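Local coordinates for GCN5-related N-acetyltransferase (Arthrobacter sp., PDB 2R1I), which probably transfers an acetyl group from acetyl-CoA to an amine of a still unidentified substrate, as a member of the GCN5-related N-acetyltransferase (GNAT) family, at residues Ala34-Met39 / Val70-Ala75; Pro78-Ala83 / His112-Ala117; Pro96-Asp101 / Gly124-Arg129; Ala117-Ser122 / Arg146-Ala151. All coordinates share one frame; numbering follows the deposited sequence.

How the contacts relate
From the N terminus, contact 1 closes first: it lays helix 33-47 on strand 70-75 and closes a loop that holds helix 54-64. Contact 2 follows in series, joining the start of strand 81-88, the next strand of the sheet, to helix 109-128. Contact 3 opens before contact 2 closes, so the two cross; it sets the end of the same helix on strand 97-104. Contact 4 in turn crosses contact 3 and carries helix 109-128 over to helix 143-150. Contacts 2 and 4 are in series and share Ala117; none nests in another. Contacts 2, 3 and 4 thus lie along helix 109-128, whereas contact 1 builds the other face of the sheet.

Contact 1: Ala34-Met39 / Val70-Ala75; sequences ATVAQM and VVVLLA
Met39 N donates to Thr35 O (2.9 Å), part of the helix whose Val36 and Met39, the latter present as selenomethionine, face strand 70-75. Everything that meets across the contact is apolar. The CG2 methyl of Val36 does double duty: it touches Val72 CG1 at 4.1 Å, the two valines reaching tip to tip, and Leu74 CD2 at 4.1 Å, where the side chains pass at a slant. With CG1 opposite the backbone N (chi1 175°), it is the second branch, CG2, that is delivered to the strand. One turn on, the selenium takes the same leucine methyl from another side, Met39 SE lying 3.9 Å from Leu74 CD2, so that this methyl bears on both helix residues. Val72 and Leu74 are alternate residues of the strand and present one face, over which the helix runs almost crosswise, at 81° and with the axes 10.8 Å apart. The result is alpha-on-beta packing, buried for all but Met39. Behind it, Val36 also rests on Leu61 of helix 54-64, and Met39 on Leu82 of strand 81-88; Leu73, facing the opposite side of the sheet, packs on helix 109-128.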
loop_
_atom_site.group_PDB
_atom_site.type_symbol
_atom_site.label_atom_id
_atom_site.label_comp_id
_atom_site.label_asym_id
_atom_site.label_seq_id
_atom_site.Cartn_x
_atom_site.Cartn_y
_atom_site.Cartn_z
ATOM N N ALA A 34 1.326 -20.610 14.009
ATOM C CA ALA A 34 2.623 -20.834 14.607
ATOM C C ALA A 34 3.701 -21.102 13.556
ATOM O O ALA A 34 4.851 -20.611 13.688
ATOM C CB ALA A 34 2.574 -21.961 15.699
ATOM N N THR A 35 3.354 -21.877 12.529
ATOM C CA THR A 35 4.264 -22.191 11.440
ATOM C C THR A 35 4.724 -20.919 10.762
ATOM O O THR A 35 5.940 -20.659 10.587
ATOM C CB THR A 35 3.572 -23.143 10.432
ATOM O OG1 THR A 35 3.423 -24.417 11.060
ATOM C CG2 THR A 35 4.375 -23.344 9.117
ATOM N N VAL A 36 3.757 -20.098 10.431
ATOM C CA VAL A 36 4.002 -18.828 9.715
ATOM C C VAL A 36 4.835 -17.885 10.594
ATOM O O VAL A 36 5.784 -17.258 10.118
ATOM C CB VAL A 36 2.713 -18.153 9.233
ATOM C CG1 VAL A 36 3.023 -16.788 8.619
ATOM C CG2 VAL A 36 2.021 -19.036 8.162
ATOM N N ALA A 37 4.472 -17.797 11.874
ATOM C CA ALA A 37 5.219 -16.975 12.844
ATOM C C ALA A 37 6.701 -17.335 12.858
ATOM O O ALA A 37 7.570 -16.462 12.765
ATOM C CB ALA A 37 4.629 -17.107 14.243
ATOM N N GLN A 38 6.983 -18.623 12.924
ATOM C CA GLN A 38 8.360 -19.119 12.966
ATOM C C GLN A 38 9.102 -18.884 11.661
ATOM O O GLN A 38 10.277 -18.457 11.675
ATOM C CB GLN A 38 8.374 -20.606 13.285
ATOM C CG GLN A 38 9.740 -21.170 13.594
ATOM C CD GLN A 38 10.340 -20.608 14.893
ATOM O OE1 GLN A 38 9.768 -20.755 15.987
ATOM N NE2 GLN A 38 11.494 -19.958 14.771
HETATM N N MSE A 39 8.439 -19.102 10.533
HETATM C CA MSE A 39 9.038 -18.764 9.251
HETATM C C MSE A 39 9.372 -17.280 9.098
HETATM O O MSE A 39 10.480 -16.944 8.619
HETATM C CB MSE A 39 8.159 -19.221 8.103
HETATM C CG MSE A 39 7.949 -20.707 8.083
HETATM SE SE MSE A 39 6.706 -21.149 6.678
HETATM C CE MSE A 39 7.971 -20.444 5.225
ATOM N N VAL A 70 -5.163 -9.652 5.106
ATOM C CA VAL A 70 -3.790 -10.130 4.869
ATOM C C VAL A 70 -3.919 -11.623 4.661
ATOM O O VAL A 70 -4.540 -12.334 5.463
ATOM C CB VAL A 70 -2.883 -9.883 6.046
ATOM C CG1 VAL A 70 -1.508 -10.580 5.886
ATOM C CG2 VAL A 70 -2.692 -8.363 6.215
ATOM N N VAL A 71 -3.382 -12.075 3.530
ATOM C CA VAL A 71 -3.450 -13.477 3.128
ATOM C C VAL A 71 -2.009 -13.968 2.994
ATOM O O VAL A 71 -1.130 -13.255 2.509
ATOM C CB VAL A 71 -4.216 -13.611 1.773
ATOM C CG1 VAL A 71 -4.016 -15.076 1.204
ATOM C CG2 VAL A 71 -5.718 -13.170 1.899
ATOM N N VAL A 72 -1.751 -15.184 3.472
ATOM C CA VAL A 72 -0.405 -15.785 3.421
ATOM C C VAL A 72 -0.513 -17.078 2.605
ATOM O O VAL A 72 -1.420 -17.892 2.812
ATOM C CB VAL A 72 0.202 -16.047 4.791
ATOM C CG1 VAL A 72 1.517 -16.874 4.656
ATOM C CG2 VAL A 72 0.375 -14.704 5.559
ATOM N N LEU A 73 0.383 -17.185 1.622
ATOM C CA LEU A 73 0.526 -18.406 0.778
ATOM C C LEU A 73 1.813 -19.123 1.184
ATOM O O LEU A 73 2.848 -18.457 1.432
ATOM C CB LEU A 73 0.491 -18.138 -0.737
ATOM C CG LEU A 73 -0.739 -17.426 -1.295
ATOM C CD1 LEU A 73 -0.618 -17.211 -2.788
ATOM C CD2 LEU A 73 -2.017 -18.172 -0.929
ATOM N N LEU A 74 1.751 -20.464 1.251
ATOM C CA LEU A 74 2.860 -21.310 1.650
ATOM C C LEU A 74 3.239 -22.248 0.498
ATOM O O LEU A 74 2.357 -22.795 -0.159
ATOM C CB LEU A 74 2.492 -22.175 2.854
ATOM C CG LEU A 74 2.158 -21.414 4.139
ATOM C CD1 LEU A 74 1.601 -22.344 5.176
ATOM C CD2 LEU A 74 3.397 -20.722 4.647
ATOM N N ALA A 75 4.543 -22.381 0.274
ATOM C CA ALA A 75 5.135 -23.258 -0.758
ATOM C C ALA A 75 6.049 -24.271 -0.065
ATOM O O ALA A 75 6.902 -23.897 0.753
ATOM C CB ALA A 75 5.931 -22.446 -1.724
#

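Contact 2: Pro78-Ala83 / His112-Ala117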
loop_
_atom_site.group_PDB
_atom_site.type_symbol
_atom_site.label_atom_id
_atom_site.label_comp_id
_atom_site.label_asym_id
_atom_site.label_seq_id
_atom_site.Cartn_x
_atom_site.Cartn_y
_atom_site.Cartn_z
ATOM N N PRO A 78 7.685 -29.855 4.080
ATOM C CA PRO A 78 7.219 -28.744 4.916
ATOM C C PRO A 78 7.376 -27.402 4.189
ATOM O O PRO A 78 8.186 -27.287 3.271
ATOM C CB PRO A 78 8.170 -28.803 6.116
ATOM C CG PRO A 78 9.431 -29.383 5.546
ATOM C CD PRO A 78 8.943 -30.436 4.592
ATOM N N PRO A 79 6.597 -26.378 4.581
ATOM C CA PRO A 79 6.794 -25.092 3.895
ATOM C C PRO A 79 8.200 -24.472 4.056
ATOM O O PRO A 79 8.740 -24.397 5.176
ATOM C CB PRO A 79 5.732 -24.195 4.523
ATOM C CG PRO A 79 4.779 -25.089 5.245
ATOM C CD PRO A 79 5.528 -26.344 5.582
ATOM N N THR A 80 8.791 -24.061 2.936
ATOM C CA THR A 80 10.097 -23.382 2.942
ATOM C C THR A 80 10.107 -21.990 2.305
ATOM O O THR A 80 11.154 -21.307 2.274
ATOM C CB THR A 80 11.149 -24.246 2.257
ATOM O OG1 THR A 80 10.758 -24.487 0.901
ATOM C CG2 THR A 80 11.294 -25.583 2.998
ATOM N N GLY A 81 8.961 -21.591 1.795
ATOM C CA GLY A 81 8.744 -20.245 1.256
ATOM C C GLY A 81 7.328 -19.762 1.511
ATOM O O GLY A 81 6.393 -20.540 1.643
ATOM N N LEU A 82 7.184 -18.459 1.540
ATOM C CA LEU A 82 5.875 -17.860 1.729
ATOM C C LEU A 82 5.746 -16.528 1.020
ATOM O O LEU A 82 6.772 -15.886 0.702
ATOM C CB LEU A 82 5.574 -17.729 3.224
ATOM C CG LEU A 82 6.368 -16.820 4.150
ATOM C CD1 LEU A 82 6.109 -15.327 3.917
ATOM C CD2 LEU A 82 6.010 -17.144 5.611
ATOM N N ALA A 83 4.493 -16.153 0.754
ATOM C CA ALA A 83 4.124 -14.827 0.285
ATOM C C ALA A 83 3.065 -14.234 1.228
ATOM O O ALA A 83 2.200 -14.981 1.705
ATOM C CB ALA A 83 3.577 -14.901 -1.113
ATOM N N HIS A 112 14.451 -19.599 -5.681
ATOM C CA HIS A 112 13.975 -18.781 -6.789
ATOM C C HIS A 112 12.791 -19.459 -7.527
ATOM O O HIS A 112 11.841 -18.772 -7.912
ATOM C CB HIS A 112 15.131 -18.473 -7.689
ATOM C CG HIS A 112 14.820 -17.571 -8.833
ATOM N ND1 HIS A 112 14.478 -18.077 -10.081
ATOM C CD2 HIS A 112 15.056 -16.247 -9.007
ATOM C CE1 HIS A 112 14.396 -17.078 -10.941
ATOM N NE2 HIS A 112 14.737 -15.953 -10.312
ATOM N N ARG A 113 12.798 -20.789 -7.635
ATOM C CA ARG A 113 11.673 -21.500 -8.285
ATOM C C ARG A 113 10.425 -21.343 -7.466
ATOM O O ARG A 113 9.351 -21.040 -7.987
ATOM C CB ARG A 113 11.954 -23.009 -8.425
ATOM C CG ARG A 113 13.090 -23.427 -9.354
ATOM C CD ARG A 113 13.386 -24.938 -9.237
ATOM N N LEU A 114 10.572 -21.523 -6.155
ATOM C CA LEU A 114 9.439 -21.393 -5.232
ATOM C C LEU A 114 8.918 -19.956 -5.284
ATOM O O LEU A 114 7.721 -19.707 -5.339
ATOM C CB LEU A 114 9.838 -21.757 -3.798
ATOM C CG LEU A 114 10.021 -23.232 -3.395
ATOM C CD1 LEU A 114 10.227 -23.295 -1.871
ATOM C CD2 LEU A 114 8.850 -24.119 -3.839
ATOM N N GLY A 115 9.827 -18.981 -5.252
ATOM C CA GLY A 115 9.425 -17.570 -5.386
ATOM C C GLY A 115 8.580 -17.336 -6.631
ATOM O O GLY A 115 7.532 -16.684 -6.573
ATOM N N SER A 116 9.021 -17.895 -7.754
ATOM C CA SER A 116 8.296 -17.758 -9.012
ATOM C C SER A 116 6.864 -18.368 -8.933
ATOM O O SER A 116 5.885 -17.757 -9.355
ATOM C CB SER A 116 9.120 -18.342 -10.168
ATOM O OG SER A 116 8.520 -18.000 -11.374
ATOM N N ALA A 117 6.751 -19.522 -8.293
ATOM C CA ALA A 117 5.440 -20.179 -8.036
ATOM C C ALA A 117 4.541 -19.357 -7.083
ATOM O O ALA A 117 3.325 -19.246 -7.263
ATOM C CB ALA A 117 5.683 -21.618 -7.430
#
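Gly81 and Leu114 bring their CA atoms to 6.6 Å where the chain leaves a loop and enters strand 81-88, at a classic beta bulge in which Thr80 and Gly81 both face Ala75 of the neighbouring strand. The bulge is visible in the torsions: Thr80 has a psi of only -2°, and Gly81 is extended again. Across the contact one methyl does the work. Leu114 CD1 lies 3.1 Å from Thr80 OG1, shorter than ordinary van der Waals contact, so its exact length is doubtful, and 4.2 Å from Gly81 N. The two side chains cross at about a right angle, the leucine coming from the helix against the flank of the threonine. With OG1 of Thr80 tucked between its own N and C (chi1 60°), the hydroxyl is the branch on the leucine's side. Gly81 adds bare backbone beside it, letting the leucine come close to the strand. Only a small area is buried, and Thr80 lies at the surface. Helix 109-128 is regular here, with Ser116 N bonded to His112 O at 3.0 Å. In GNAT proteins the chain entering this helix usually binds the pyrophosphate of acetyl-CoA, so the contact probably lies near the cofactor end of the fold. Leu114 also rests on Ala75 of strand 70-75. On the far face of the sheet, Leu82 and Pro79 pack against Met39 of helix 33-47, leaving the bulged strand between two helices.

Contact 3: Pro96-Asp101 / Gly124-Arg129. With EDO (1,2-ethanediol), chain E.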
loop_
_atom_site.group_PDB
_atom_site.type_symbol
_atom_site.label_atom_id
_atom_site.label_comp_id
_atom_site.label_asym_id
_atom_site.label_seq_id
_atom_site.Cartn_x
_atom_site.Cartn_y
_atom_site.Cartn_z
ATOM N N PRO A 96 -10.419 -4.597 -4.835
ATOM C CA PRO A 96 -9.306 -4.201 -3.968
ATOM C C PRO A 96 -8.018 -3.966 -4.803
ATOM O O PRO A 96 -7.873 -4.464 -5.932
ATOM C CB PRO A 96 -9.103 -5.414 -3.063
ATOM C CG PRO A 96 -9.539 -6.538 -3.899
ATOM C CD PRO A 96 -10.725 -6.026 -4.691
ATOM N N VAL A 97 -7.088 -3.224 -4.203
ATOM C CA VAL A 97 -5.720 -3.124 -4.639
ATOM C C VAL A 97 -4.922 -4.001 -3.661
ATOM O O VAL A 97 -5.145 -3.961 -2.443
ATOM C CB VAL A 97 -5.169 -1.702 -4.662
ATOM C CG1 VAL A 97 -3.672 -1.684 -5.054
ATOM C CG2 VAL A 97 -6.004 -0.856 -5.671
ATOM N N ALA A 98 -4.005 -4.814 -4.230
ATOM C CA ALA A 98 -3.199 -5.707 -3.422
ATOM C C ALA A 98 -1.751 -5.247 -3.391
ATOM O O ALA A 98 -1.238 -4.691 -4.379
ATOM C CB ALA A 98 -3.287 -7.115 -3.956
ATOM N N ILE A 99 -1.058 -5.530 -2.271
ATOM C CA ILE A 99 0.391 -5.386 -2.162
ATOM C C ILE A 99 0.983 -6.749 -1.855
ATOM O O ILE A 99 0.470 -7.483 -0.972
ATOM C CB ILE A 99 0.835 -4.335 -1.094
ATOM C CG1 ILE A 99 0.240 -2.929 -1.362
ATOM C CG2 ILE A 99 2.357 -4.218 -0.953
ATOM C CD1 ILE A 99 0.303 -2.010 -0.109
ATOM N N LEU A 100 2.063 -7.059 -2.564
ATOM C CA LEU A 100 2.963 -8.144 -2.164
ATOM C C LEU A 100 3.869 -7.652 -1.025
ATOM O O LEU A 100 4.952 -7.116 -1.251
ATOM C CB LEU A 100 3.762 -8.630 -3.362
ATOM C CG LEU A 100 4.621 -9.889 -3.110
ATOM C CD1 LEU A 100 3.707 -11.095 -2.787
ATOM C CD2 LEU A 100 5.519 -10.225 -4.328
ATOM N N ASP A 101 3.358 -7.760 0.210
ATOM C CA ASP A 101 4.020 -7.267 1.421
ATOM C C ASP A 101 5.375 -7.958 1.605
ATOM O O ASP A 101 6.355 -7.347 2.011
ATOM C CB ASP A 101 3.162 -7.579 2.675
ATOM C CG ASP A 101 1.884 -6.769 2.805
ATOM O OD1 ASP A 101 1.543 -5.944 1.935
ATOM O OD2 ASP A 101 1.170 -7.010 3.815
ATOM N N GLY A 124 -3.098 -14.920 -9.177
ATOM C CA GLY A 124 -4.363 -15.627 -9.275
ATOM C C GLY A 124 -5.332 -15.317 -8.153
ATOM O O GLY A 124 -6.513 -15.107 -8.366
ATOM N N LEU A 125 -4.808 -15.294 -6.945
ATOM C CA LEU A 125 -5.622 -14.970 -5.797
ATOM C C LEU A 125 -6.150 -13.529 -5.858
ATOM O O LEU A 125 -7.309 -13.305 -5.588
ATOM C CB LEU A 125 -4.841 -15.248 -4.526
ATOM C CG LEU A 125 -5.671 -15.298 -3.247
ATOM C CD1 LEU A 125 -5.245 -16.443 -2.371
ATOM C CD2 LEU A 125 -5.500 -13.980 -2.564
ATOM N N VAL A 126 -5.310 -12.575 -6.255
ATOM C CA VAL A 126 -5.746 -11.192 -6.440
ATOM C C VAL A 126 -6.879 -11.083 -7.467
ATOM O O VAL A 126 -7.913 -10.442 -7.208
ATOM C CB VAL A 126 -4.535 -10.242 -6.763
ATOM C CG1 VAL A 126 -5.030 -8.814 -7.099
ATOM C CG2 VAL A 126 -3.497 -10.247 -5.608
ATOM N N ARG A 127 -6.695 -11.731 -8.627
ATOM C CA ARG A 127 -7.743 -11.761 -9.649
ATOM C C ARG A 127 -9.044 -12.333 -9.084
ATOM O O ARG A 127 -10.123 -11.806 -9.374
ATOM C CB ARG A 127 -7.307 -12.603 -10.860
ATOM C CG ARG A 127 -6.493 -11.845 -11.912
ATOM C CD ARG A 127 -6.444 -12.592 -13.325
ATOM N NE ARG A 127 -5.321 -12.086 -14.127
ATOM C CZ ARG A 127 -4.083 -12.594 -14.116
ATOM N NH1 ARG A 127 -3.775 -13.664 -13.363
ATOM N NH2 ARG A 127 -3.137 -12.043 -14.890
ATOM N N SER A 128 -8.942 -13.415 -8.315
ATOM C CA SER A 128 -10.111 -14.082 -7.741
ATOM C C SER A 128 -10.894 -13.167 -6.834
ATOM O O SER A 128 -12.115 -13.301 -6.734
ATOM C CB SER A 128 -9.750 -15.377 -6.980
ATOM O OG SER A 128 -9.210 -15.175 -5.655
ATOM N N ARG A 129 -10.186 -12.232 -6.196
ATOM C CA ARG A 129 -10.805 -11.231 -5.304
ATOM C C ARG A 129 -11.371 -10.011 -6.081
ATOM O O ARG A 129 -11.847 -9.019 -5.491
ATOM C CB ARG A 129 -9.783 -10.742 -4.289
ATOM C CG ARG A 129 -9.327 -11.720 -3.267
ATOM C CD ARG A 129 -10.330 -11.893 -2.147
ATOM N NE ARG A 129 -10.413 -10.672 -1.349
ATOM C CZ ARG A 129 -9.701 -10.441 -0.252
ATOM N NH1 ARG A 129 -8.834 -11.343 0.147
ATOM N NH2 ARG A 129 -9.822 -9.273 0.360
HETATM C C1 EDO E . -15.032 -6.151 -7.811
HETATM O O1 EDO E . -14.338 -6.021 -9.074
HETATM C C2 EDO E . -14.298 -7.191 -6.960
HETATM O O2 EDO E . -14.669 -7.225 -5.574
#
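Pro96 lays the CD-CG side of its ring against the backbone carbonyl of Arg129, with Pro96 CD 3.3 Å and CG 3.7 Å from Arg129 O. The flat guanidinium of Arg129 turns elsewhere: it makes a cation-pi contact with Phe87, and its NH1 bonds to the backbone oxygen of Glu68. The arginine therefore touches the proline through its root, Arg129 CB lying 4.2 Å from Pro96 CG. Deeper in, the single methyl of Ala98 is met by both branches of Val126: Ala98 CB is 3.5 Å from CG2, a close fit, and 4.0 Å from CG1. This is the packing of a beta-alpha-beta crossover, in which helix 109-128 covers strand 97-104 before the chain returns in the parallel strand 133-139; Val126 further touches Leu172 of the second subunit. The helix ends here, and Leu125 O is gripped twice, by Arg129 N and by Ser128 OG at 2.7 Å. The hydroxyl arrives at a C=O...O angle of 123°, tilted 17° from the carbonyl plane. Arg129 O also accepts a weak bond from O2 of an ethanediol, probably left from crystallisation. Chemically, then, strand meets helix through methyls, Ala98 against Val126, while beside them the proline ring lies against a backbone oxygen; Leu125 O and Ser128 OG pair within the helix end.

Contact 4: Ala117-Ser122 / Arg146-Ala151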
loop_
_atom_site.group_PDB
_atom_site.type_symbol
_atom_site.label_atom_id
_atom_site.label_comp_id
_atom_site.label_asym_id
_atom_site.label_seq_id
_atom_site.Cartn_x
_atom_site.Cartn_y
_atom_site.Cartn_z
ATOM N N ALA A 117 6.751 -19.522 -8.293
ATOM C CA ALA A 117 5.440 -20.179 -8.036
ATOM C C ALA A 117 4.541 -19.357 -7.083
ATOM O O ALA A 117 3.325 -19.246 -7.263
ATOM C CB ALA A 117 5.683 -21.618 -7.430
ATOM N N LEU A 118 5.155 -18.816 -6.050
ATOM C CA LEU A 118 4.407 -18.029 -5.073
ATOM C C LEU A 118 3.836 -16.764 -5.735
ATOM O O LEU A 118 2.693 -16.364 -5.439
ATOM C CB LEU A 118 5.305 -17.716 -3.887
ATOM C CG LEU A 118 5.429 -18.868 -2.876
ATOM C CD1 LEU A 118 6.631 -18.689 -1.964
ATOM C CD2 LEU A 118 4.106 -18.988 -2.033
ATOM N N LEU A 119 4.641 -16.132 -6.598
ATOM C CA LEU A 119 4.191 -14.912 -7.287
ATOM C C LEU A 119 2.988 -15.202 -8.203
ATOM O O LEU A 119 2.000 -14.482 -8.223
ATOM C CB LEU A 119 5.340 -14.213 -8.032
ATOM C CG LEU A 119 4.912 -12.968 -8.835
ATOM C CD1 LEU A 119 4.260 -11.943 -7.856
ATOM C CD2 LEU A 119 6.072 -12.361 -9.607
ATOM N N ALA A 120 3.082 -16.278 -8.973
ATOM C CA ALA A 120 1.997 -16.667 -9.851
ATOM C C ALA A 120 0.716 -16.986 -9.082
ATOM O O ALA A 120 -0.388 -16.573 -9.476
ATOM C CB ALA A 120 2.467 -17.859 -10.768
ATOM N N ALA A 121 0.838 -17.702 -7.969
ATOM C CA ALA A 121 -0.323 -18.006 -7.144
ATOM C C ALA A 121 -0.943 -16.708 -6.562
ATOM O O ALA A 121 -2.171 -16.587 -6.477
ATOM C CB ALA A 121 0.071 -18.987 -6.018
ATOM N N SER A 122 -0.086 -15.755 -6.178
ATOM C CA SER A 122 -0.535 -14.427 -5.654
ATOM C C SER A 122 -1.338 -13.671 -6.707
ATOM O O SER A 122 -2.401 -13.168 -6.431
ATOM C CB SER A 122 0.660 -13.579 -5.214
ATOM O OG SER A 122 1.416 -14.214 -4.161
ATOM N N ARG A 146 14.718 -6.823 -8.147
ATOM C CA ARG A 146 14.281 -6.028 -9.287
ATOM C C ARG A 146 14.301 -6.861 -10.588
ATOM O O ARG A 146 13.334 -6.830 -11.361
ATOM C CB ARG A 146 15.110 -4.748 -9.428
ATOM C CG ARG A 146 15.047 -3.837 -8.213
ATOM C CD ARG A 146 15.963 -2.664 -8.357
ATOM N NE ARG A 146 15.638 -1.803 -9.489
ATOM C CZ ARG A 146 16.339 -0.720 -9.817
ATOM N NH1 ARG A 146 17.388 -0.356 -9.089
ATOM N NH2 ARG A 146 15.988 0.014 -10.853
ATOM N N ARG A 147 15.365 -7.610 -10.822
ATOM C CA ARG A 147 15.446 -8.429 -12.041
ATOM C C ARG A 147 14.357 -9.498 -12.077
ATOM O O ARG A 147 13.757 -9.768 -13.127
ATOM C CB ARG A 147 16.817 -9.099 -12.161
ATOM C CG ARG A 147 17.061 -9.837 -13.494
ATOM C CD ARG A 147 18.515 -10.384 -13.582
ATOM N NE ARG A 147 18.984 -10.724 -12.237
ATOM C CZ ARG A 147 19.991 -10.142 -11.576
ATOM N NH1 ARG A 147 20.754 -9.199 -12.133
ATOM N NH2 ARG A 147 20.247 -10.539 -10.332
ATOM N N PHE A 148 14.081 -10.056 -10.895
ATOM C CA PHE A 148 13.059 -11.101 -10.716
ATOM C C PHE A 148 11.636 -10.592 -11.012
ATOM O O PHE A 148 10.897 -11.216 -11.774
ATOM C CB PHE A 148 13.152 -11.673 -9.299
ATOM C CG PHE A 148 12.027 -12.613 -8.930
ATOM C CD1 PHE A 148 10.869 -12.151 -8.354
ATOM C CD2 PHE A 148 12.144 -13.977 -9.169
ATOM C CE1 PHE A 148 9.838 -13.038 -8.005
ATOM C CE2 PHE A 148 11.115 -14.859 -8.805
ATOM C CZ PHE A 148 9.972 -14.383 -8.247
ATOM N N TYR A 149 11.267 -9.449 -10.449
ATOM C CA TYR A 149 9.923 -8.930 -10.699
ATOM C C TYR A 149 9.765 -8.414 -12.108
ATOM O O TYR A 149 8.719 -8.638 -12.735
ATOM C CB TYR A 149 9.583 -7.867 -9.675
ATOM C CG TYR A 149 9.429 -8.440 -8.289
ATOM C CD1 TYR A 149 8.494 -9.433 -8.031
ATOM C CD2 TYR A 149 10.229 -7.995 -7.233
ATOM C CE1 TYR A 149 8.337 -9.956 -6.744
ATOM C CE2 TYR A 149 10.092 -8.527 -5.951
ATOM C CZ TYR A 149 9.151 -9.506 -5.715
ATOM O OH TYR A 149 9.023 -10.015 -4.423
ATOM N N GLU A 150 10.802 -7.766 -12.638
ATOM C CA GLU A 150 10.739 -7.174 -13.971
ATOM C C GLU A 150 10.583 -8.273 -15.025
ATOM O O GLU A 150 9.920 -8.069 -16.030
ATOM C CB GLU A 150 11.949 -6.256 -14.239
ATOM C CG GLU A 150 11.913 -4.973 -13.460
ATOM C CD GLU A 150 13.132 -4.094 -13.602
ATOM O OE1 GLU A 150 14.066 -4.473 -14.343
ATOM O OE2 GLU A 150 13.171 -3.004 -12.975
ATOM N N ALA A 151 11.133 -9.453 -14.758
ATOM C CA ALA A 151 10.980 -10.614 -15.666
ATOM C C ALA A 151 9.590 -11.262 -15.617
ATOM O O ALA A 151 9.288 -12.134 -16.438
ATOM C CB ALA A 151 12.014 -11.669 -15.329
#
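Leu119 joins two helices of the GNAT fold, 109-128 and 143-150, the latter carrying the adjacent aromatics Phe148 and Tyr149. From CB, which sets out toward the partner helix, the chain runs opposite to the backbone N (chi1 177°) and divides at CG. Its CD1 branch lies against Leu100 of strand 97-104. The CD2 branch is the one that crosses, touching two rings that both lie on its partner side: Leu119 CD2 is 4.1 Å from Tyr149 CD1, at the edge and near the plane of that ring, and 4.1 Å from Phe148 CE1, which it approaches obliquely. The rings are also set against each other, with Phe148 CD1 3.6 Å above one face of Tyr149, toward the rim, and Tyr149 CE1 at the edge of Phe148, in its plane. The methyl thus meets two buried rings that touch each other. Both aromatic side chains reach Leu103 of strand 97-104, and Phe148 makes an edge-to-face contact with His112. On the second subunit, Tyr168 OH bonds to Glu150 and Arg146. Back in helix 109-128, Leu118 O takes two bonds from opposite faces of its plane, from Ser122 N at 2.9 Å and from Ser122 OG at 2.8 Å, the hydroxyl standing 36° out of that plane.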